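Local coordinates for protein endoglucanase (Clostridium thermocellum, PDB 2E4T) that is an endoglucanase that probably hydrolyses internal beta-1,4-glucosidic bonds of cellulose and xyloglucan, this chain being its family 44 glycoside hydrolase part with a TIM-like barrel, at residues Ala313-Thr316 with Pro320-Ile323; Pro337-Leu342 with Gly379-Tyr384; Trp284-Arg289 with Glu293-Gly298. All coordinates share one frame; numbering follows the deposited sequence. Where two conformers were deposited one is given.

The three contacts lie in the TIM-like barrel and touch one another. Interaction 2 is wholly buried and apolar, joining the helices that flank strand 354-360. Interaction 1, mostly buried, folds a loop between helices 304-312 and 327-331 back on itself, setting an arginine and a threonine against a tyrosine ring, with a water joining Thr-316 OG1 to Tyr-322 O. Interaction 3, partly buried, closes the loop that follows strand 279-284; there arginine and backbone N-H bonds to carbonyls are joined by a salt bridge and aromatic packing. Pro-314 of interaction 1 packs on Ile-380 of interaction 2, and Ala-313 on Ile-295 and Ala-288 of interaction 3. Trp-284 touches both Thr-316 and Ile-338, so apolar packing runs through all three.

Interaction 1. Residues Ala313-Thr316 with Pro320-Ile323; sequences APRT and PTYI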
# COMPACT_ATOMS: atom_id res chain seq x y z
N ALA A 313 7.23 -16.06 2.25
CA ALA A 313 5.88 -15.62 2.00
C ALA A 313 5.73 -14.62 0.85
O ALA A 313 4.68 -14.65 0.19
CB ALA A 313 5.28 -15.05 3.29
N PRO A 314 6.68 -13.72 0.60
CA PRO A 314 6.50 -12.81 -0.53
C PRO A 314 6.29 -13.57 -1.87
O PRO A 314 5.71 -12.99 -2.80
CB PRO A 314 7.78 -11.97 -0.54
CG PRO A 314 8.18 -11.96 0.92
CD PRO A 314 7.89 -13.37 1.39
N ARG A 315 6.74 -14.81 -1.96
CA ARG A 315 6.53 -15.58 -3.19
C ARG A 315 5.06 -15.79 -3.51
O ARG A 315 4.72 -15.99 -4.68
CB ARG A 315 7.34 -16.88 -3.12
CG ARG A 315 8.82 -16.63 -3.20
CD ARG A 315 9.64 -17.86 -2.82
NE ARG A 315 9.36 -18.95 -3.77
CZ ARG A 315 9.70 -20.22 -3.54
NH1 ARG A 315 10.34 -20.57 -2.40
NH2 ARG A 315 9.37 -21.14 -4.45
N THR A 316 4.17 -15.78 -2.51
CA THR A 316 2.74 -15.90 -2.84
C THR A 316 2.26 -14.74 -3.71
O THR A 316 1.25 -14.85 -4.41
CB THR A 316 1.93 -15.98 -1.53
OG1 THR A 316 2.41 -17.14 -0.85
CG2 THR A 316 0.45 -16.01 -1.75
N PRO A 320 4.20 -18.83 -9.25
CA PRO A 320 3.20 -19.89 -9.34
C PRO A 320 3.64 -21.20 -8.70
O PRO A 320 2.73 -22.06 -8.41
CB PRO A 320 2.99 -20.07 -10.85
CG PRO A 320 4.23 -19.58 -11.48
CD PRO A 320 4.74 -18.43 -10.55
N THR A 321 4.92 -21.39 -8.45
CA THR A 321 5.36 -22.65 -7.87
C THR A 321 5.24 -22.69 -6.34
O THR A 321 5.48 -23.75 -5.74
CB THR A 321 6.83 -22.96 -8.25
OG1 THR A 321 7.74 -22.10 -7.54
CG2 THR A 321 7.06 -22.87 -9.78
N TYR A 322 4.94 -21.55 -5.71
CA TYR A 322 4.97 -21.49 -4.25
C TYR A 322 3.58 -21.59 -3.63
O TYR A 322 2.71 -20.73 -3.87
CB TYR A 322 5.66 -20.16 -3.80
CG TYR A 322 5.82 -20.16 -2.31
CD1 TYR A 322 6.72 -21.03 -1.71
CD2 TYR A 322 5.06 -19.32 -1.50
CE1 TYR A 322 6.85 -21.07 -0.35
CE2 TYR A 322 5.18 -19.37 -0.12
CZ TYR A 322 6.07 -20.25 0.44
OH TYR A 322 6.15 -20.29 1.81
N ILE A 323 3.37 -22.60 -2.77
CA ILE A 323 2.11 -22.82 -2.05
C ILE A 323 2.41 -22.66 -0.55
O ILE A 323 2.99 -23.51 0.11
CB ILE A 323 1.57 -24.21 -2.31
CG1 ILE A 323 1.35 -24.46 -3.82
CG2 ILE A 323 0.25 -24.38 -1.55
CD1 ILE A 323 0.44 -23.44 -4.51
O HOH W 1 1.20 -19.48 -1.83
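The ring of Tyr-322 lies between Arg-315 and Thr-316. Arg-315 passes across it at about a right angle, with guanidinium and ring planes 42° apart, so the pair is tilted and not a parallel stack. Ring atom CD1 of Tyr-322 stands over the centre of the guanidinium, 3.6 Å from Arg-315 CZ, while CB of Arg-315 lies 3.7 Å from Tyr-322 CG. The bend at chi3 (62°) brings the guanidinium face up against CD1 of Tyr-322; arginine suits this place because CB and the flat guanidinium can both touch the tyrosine while the N-H groups stay available to Asp-319 and Gln-312. Thr-316 instead brings OG1 to the ring edge, in plane, 3.5 Å from Tyr-322 CD2. Tyr-322 reaches both neighbours with CG opposite its backbone N (chi1 -175°).

The loop, between helices 304-312 and 327-331, is part of the long connection in the TIM-like barrel from strand 279-284 to helix 338-349. Asp-319 forms a salt bridge through OD2 with Arg-315 NE and a hydrogen bond through OD1 with Thr-321 OG1, while Gln-312 OE1 takes Arg-315 NH1 and Glu-324 OE1 pairs with Thr-316 OG1. One water donates to both Thr-316 OG1 and Tyr-322 O, 2.8 Å from each. No direct hydrogen bond crosses the contact: the segments meet by van der Waals packing and through this water, while the arginine's charge is probably balanced largely by Asp-319.

Interaction 2. Residues Pro337-Leu342 with Gly379-Tyr384; sequences PILPNL and GIFGKY
Leu-339 of helix 338-349 meets Ile-380 and Phe-381 of helix 368-384, a helix-helix contact on the outside of the TIM-like barrel, where the two helices flank strand 354-360. One methyl does the touching: CD1 of Leu-339 lies 3.8 Å from Ile-380 CG2, the two side chains crossing at about a right angle. The same CD1 comes to the edge of the Phe-381 ring, near its plane, 4.2 Å from CD1 of that phenylalanine. Ile-380 offers CG2 because this branch is opposite the backbone N, while the CG1 branch carries CD1 to Pro-314. Branched aliphatic chains suit such a buried seam, since they fill it without any polar group to satisfy.

Strand 354-360 supplies the next layer, Ile-357 touching both Leu-339 and Phe-381, and Tyr-360 meeting the phenylalanine edge-to-face. Trp-318 packs on Ile-380 and sets its ring against that of Tyr-384.

Pro-337 stands at the N-cap position of helix 338-349, after a cis peptide bond. Its O accepts from the backbone N of Asn-341 and from the side-chain amide of the same Asn-341, whose ND2 lies 2.9 Å from Pro-337 O, above the carbonyl plane, in a nearly straight bond (171°).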
# COMPACT_ATOMS: atom_id res chain seq x y z
N PRO A 337 -0.66 -17.15 -8.01
CA PRO A 337 -0.13 -16.10 -7.15
C PRO A 337 -1.00 -14.85 -7.23
O PRO A 337 -1.66 -14.58 -8.26
CB PRO A 337 1.27 -15.84 -7.70
CG PRO A 337 1.17 -16.25 -9.18
CD PRO A 337 0.21 -17.41 -9.19
N ILE A 338 -1.07 -14.06 -6.15
CA ILE A 338 -2.14 -13.07 -6.05
C ILE A 338 -1.93 -11.88 -6.97
O ILE A 338 -2.92 -11.42 -7.56
CB ILE A 338 -2.39 -12.66 -4.57
CG1 ILE A 338 -3.69 -11.86 -4.43
CG2 ILE A 338 -1.23 -11.95 -3.93
CD1 ILE A 338 -4.96 -12.63 -4.77
N LEU A 339 -0.71 -11.33 -7.13
CA LEU A 339 -0.59 -10.15 -7.97
C LEU A 339 -0.94 -10.48 -9.44
O LEU A 339 -1.70 -9.72 -10.05
CB LEU A 339 0.75 -9.44 -7.85
CG LEU A 339 1.10 -8.94 -6.45
CD1 LEU A 339 2.49 -8.30 -6.48
CD2 LEU A 339 0.05 -7.97 -5.88
N PRO A 340 -0.43 -11.56 -10.02
CA PRO A 340 -0.83 -11.85 -11.42
C PRO A 340 -2.33 -12.09 -11.54
O PRO A 340 -2.91 -11.74 -12.57
CB PRO A 340 0.04 -13.12 -11.76
CG PRO A 340 1.28 -12.92 -10.91
CD PRO A 340 0.70 -12.44 -9.58
N ASN A 341 -2.97 -12.69 -10.53
CA ASN A 341 -4.42 -12.86 -10.60
C ASN A 341 -5.15 -11.51 -10.60
O ASN A 341 -6.10 -11.31 -11.38
CB ASN A 341 -4.94 -13.81 -9.52
CG ASN A 341 -4.84 -15.24 -9.98
OD1 ASN A 341 -5.81 -15.76 -10.55
ND2 ASN A 341 -3.71 -15.89 -9.82
N LEU A 342 -4.72 -10.58 -9.73
CA LEU A 342 -5.35 -9.26 -9.71
C LEU A 342 -5.10 -8.55 -11.05
O LEU A 342 -6.00 -7.90 -11.62
CB LEU A 342 -4.82 -8.43 -8.54
CG LEU A 342 -5.25 -8.95 -7.17
CD1 LEU A 342 -4.41 -8.28 -6.06
CD2 LEU A 342 -6.76 -8.69 -6.92
N GLY A 379 10.74 -5.14 -3.95
CA GLY A 379 11.28 -5.55 -5.24
C GLY A 379 10.17 -6.11 -6.15
O GLY A 379 10.10 -5.79 -7.36
N ILE A 380 9.32 -6.96 -5.56
CA ILE A 380 8.21 -7.56 -6.28
C ILE A 380 7.22 -6.49 -6.75
O ILE A 380 6.76 -6.52 -7.91
CB ILE A 380 7.53 -8.61 -5.35
CG1 ILE A 380 8.47 -9.79 -5.13
CG2 ILE A 380 6.18 -9.05 -5.90
CD1 ILE A 380 8.18 -10.54 -3.84
N PHE A 381 6.83 -5.59 -5.86
CA PHE A 381 5.91 -4.53 -6.25
C PHE A 381 6.45 -3.78 -7.46
O PHE A 381 5.70 -3.44 -8.40
CB PHE A 381 5.67 -3.56 -5.11
CG PHE A 381 4.83 -4.09 -3.95
CD1 PHE A 381 4.10 -5.26 -4.02
CD2 PHE A 381 4.75 -3.34 -2.79
CE1 PHE A 381 3.30 -5.70 -2.93
CE2 PHE A 381 3.96 -3.78 -1.71
CZ PHE A 381 3.23 -4.92 -1.80
N GLY A 382 7.75 -3.47 -7.43
CA GLY A 382 8.32 -2.71 -8.55
C GLY A 382 8.32 -3.50 -9.83
O GLY A 382 7.80 -2.95 -10.83
N LYS A 383 8.79 -4.75 -9.75
CA LYS A 383 9.00 -5.61 -10.92
C LYS A 383 7.69 -5.96 -11.58
O LYS A 383 7.61 -6.06 -12.82
CB LYS A 383 9.72 -6.88 -10.46
CG LYS A 383 9.99 -7.93 -11.53
CD LYS A 383 10.87 -9.06 -10.96
CE LYS A 383 11.11 -10.16 -11.97
NZ LYS A 383 12.00 -11.17 -11.40
N TYR A 384 6.63 -6.21 -10.78
CA TYR A 384 5.37 -6.70 -11.30
C TYR A 384 4.39 -5.59 -11.57
O TYR A 384 3.27 -5.87 -12.04
CB TYR A 384 4.85 -7.89 -10.45
CG TYR A 384 5.75 -9.14 -10.52
CD1 TYR A 384 5.63 -10.03 -11.55
CD2 TYR A 384 6.77 -9.32 -9.65
CE1 TYR A 384 6.50 -11.13 -11.66
CE2 TYR A 384 7.66 -10.40 -9.73
CZ TYR A 384 7.54 -11.28 -10.78
OH TYR A 384 8.46 -12.30 -10.88

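Interaction 3. Residues Trp284-Arg289 with Glu293-Gly298; sequences WYPEAR and ERICFG
Arg-294 reaches across to 284-289 as a long extended arm whose flat head slots between Glu-287 and Phe-297. On one face Glu-287 OE1 sits over the centre of the guanidinium, 3.3 Å from Arg-294 CZ; carboxylate and guanidinium are stacked, 8° apart, so this salt bridge acts through charge alone. Over the opposite face, toward its rim, lies CE2 of Phe-297. The edge holds the bonds: Arg-294 NE donates almost straight (171°) to Pro-286 O at 2.8 Å, and NH2 of Arg-294 to Tyr-285 O at 3.1 Å, from above that carbonyl plane. Two in-plane acceptors thus fix the rotation of the head. Arginine suits the slot because its flat end can pair at the edge and pack on both faces. Glu-287 keeps its other oxygen, OE2, for Trp-327 NE1.

Beyond the arginine, Phe-297 sends its CZ over a face of the Tyr-285 ring, 3.5 Å from Tyr-285 CD1, the planes 46° apart. Cys-296 SG lies over the centre of one face of the Phe-297 ring and also approaches Pro-286 O.

All this closes the loop that leaves barrel strand 279-284 at its C-terminal end. Strands 289-290 and 293-294 form a small antiparallel hairpin, with Arg-289 and Arg-294 a non-hydrogen-bonded pair whose side chains diverge, and Ile-295 N donates to Ala-288 O at 2.9 Å.

On the side of helix 304-312 the bump is Ile-295. Its CG1 takes the position between backbone N and carbonyl carbon, which carries CD1 into the hollow formed by CB of the small Ala-288 and, in one of its two conformers, CB of Pro-286. Helix 304-312 packs against the same isoleucine through Thr-306 and Ala-309.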
# COMPACT_ATOMS: atom_id res chain seq x y z
N TRP A 284 -3.45 -6.46 2.04
CA TRP A 284 -2.93 -7.82 1.99
C TRP A 284 -2.03 -8.02 3.22
O TRP A 284 -0.86 -7.66 3.23
CB TRP A 284 -2.13 -8.09 0.69
CG TRP A 284 -1.54 -9.43 0.58
CD1 TRP A 284 -0.23 -9.79 0.81
CD2 TRP A 284 -2.21 -10.66 0.16
NE1 TRP A 284 -0.06 -11.16 0.54
CE2 TRP A 284 -1.24 -11.70 0.13
CE3 TRP A 284 -3.51 -10.96 -0.23
CZ2 TRP A 284 -1.56 -13.02 -0.27
CZ3 TRP A 284 -3.81 -12.29 -0.63
CH2 TRP A 284 -2.81 -13.27 -0.63
N TYR A 285 -2.64 -8.61 4.26
CA TYR A 285 -1.88 -9.07 5.42
C TYR A 285 -1.69 -10.54 5.20
O TYR A 285 -2.66 -11.30 5.16
CB TYR A 285 -2.61 -8.78 6.72
CG TYR A 285 -2.68 -7.30 7.02
CD1 TYR A 285 -1.61 -6.65 7.62
CD2 TYR A 285 -3.81 -6.55 6.71
CE1 TYR A 285 -1.68 -5.29 7.91
CE2 TYR A 285 -3.90 -5.21 6.99
CZ TYR A 285 -2.83 -4.56 7.63
OH TYR A 285 -2.88 -3.27 8.03
N PRO A 286 -0.43 -11.01 4.99
CA PRO A 286 -0.23 -12.42 4.66
C PRO A 286 -0.87 -13.33 5.69
O PRO A 286 -0.71 -13.11 6.90
CB PRO A 286 1.31 -12.56 4.67
CG PRO A 286 1.74 -11.23 4.33
CD PRO A 286 0.82 -10.24 4.96
N GLU A 287 -1.50 -14.39 5.18
CA GLU A 287 -2.00 -15.47 6.02
C GLU A 287 -0.94 -16.58 6.19
O GLU A 287 -1.16 -17.55 6.95
CB GLU A 287 -3.31 -16.03 5.44
CG GLU A 287 -4.47 -15.07 5.54
CD GLU A 287 -5.24 -15.11 6.85
OE1 GLU A 287 -4.75 -15.65 7.87
OE2 GLU A 287 -6.40 -14.61 6.84
N ALA A 288 0.17 -16.48 5.49
CA ALA A 288 1.23 -17.49 5.57
C ALA A 288 1.57 -17.81 7.03
O ALA A 288 1.74 -16.90 7.85
CB ALA A 288 2.47 -16.97 4.87
N ARG A 289 1.73 -19.11 7.28
CA ARG A 289 2.09 -19.60 8.61
C ARG A 289 3.43 -20.34 8.54
O ARG A 289 3.79 -20.95 7.53
CB ARG A 289 1.02 -20.57 9.12
CG ARG A 289 -0.34 -19.92 9.25
CD ARG A 289 -1.46 -20.90 9.59
NE ARG A 289 -1.16 -21.94 10.57
CZ ARG A 289 -1.29 -21.73 11.88
NH1 ARG A 289 -1.73 -20.53 12.31
NH2 ARG A 289 -0.97 -22.71 12.71
N GLU A 293 2.20 -20.70 13.55
CA GLU A 293 1.58 -19.38 13.77
C GLU A 293 1.68 -18.58 12.46
O GLU A 293 2.55 -18.80 11.61
CB GLU A 293 2.26 -18.62 14.90
CG GLU A 293 3.71 -18.52 14.66
CD GLU A 293 4.47 -17.68 15.70
OE1 GLU A 293 3.88 -17.03 16.59
OE2 GLU A 293 5.74 -17.58 15.61
N ARG A 294 0.79 -17.61 12.34
CA ARG A 294 0.84 -16.62 11.25
C ARG A 294 2.11 -15.80 11.35
O ARG A 294 2.60 -15.52 12.44
CB ARG A 294 -0.43 -15.75 11.33
CG ARG A 294 -0.75 -14.94 10.08
CD ARG A 294 -2.05 -14.17 10.31
NE ARG A 294 -2.38 -13.39 9.13
CZ ARG A 294 -3.56 -12.77 8.99
NH1 ARG A 294 -4.47 -12.81 9.97
NH2 ARG A 294 -3.83 -12.13 7.87
N ILE A 295 2.62 -15.34 10.18
CA ILE A 295 3.86 -14.56 10.20
C ILE A 295 3.69 -13.13 10.68
O ILE A 295 4.70 -12.45 10.98
CB ILE A 295 4.55 -14.56 8.82
CG1 ILE A 295 3.67 -13.89 7.74
CG2 ILE A 295 5.01 -15.97 8.45
CD1 ILE A 295 4.46 -13.60 6.47
N CYS A 296 2.45 -12.63 10.78
CA CYS A 296 2.16 -11.33 11.30
C CYS A 296 1.08 -11.47 12.40
O CYS A 296 0.47 -12.50 12.58
CB CYS A 296 1.69 -10.36 10.18
SG CYS A 296 0.20 -10.88 9.32
N PHE A 297 0.89 -10.36 13.12
CA PHE A 297 -0.13 -10.26 14.18
C PHE A 297 0.23 -11.22 15.34
O PHE A 297 -0.27 -12.32 15.48
CB PHE A 297 -1.55 -10.53 13.71
CG PHE A 297 -2.03 -9.69 12.55
CD1 PHE A 297 -1.47 -8.44 12.20
CD2 PHE A 297 -3.12 -10.15 11.82
CE1 PHE A 297 -1.99 -7.72 11.12
CE2 PHE A 297 -3.61 -9.41 10.75
CZ PHE A 297 -3.07 -8.20 10.43
N GLY A 298 1.20 -10.78 16.13
CA GLY A 298 1.55 -11.55 17.34
C GLY A 298 2.55 -12.70 17.17
O GLY A 298 2.57 -13.67 17.97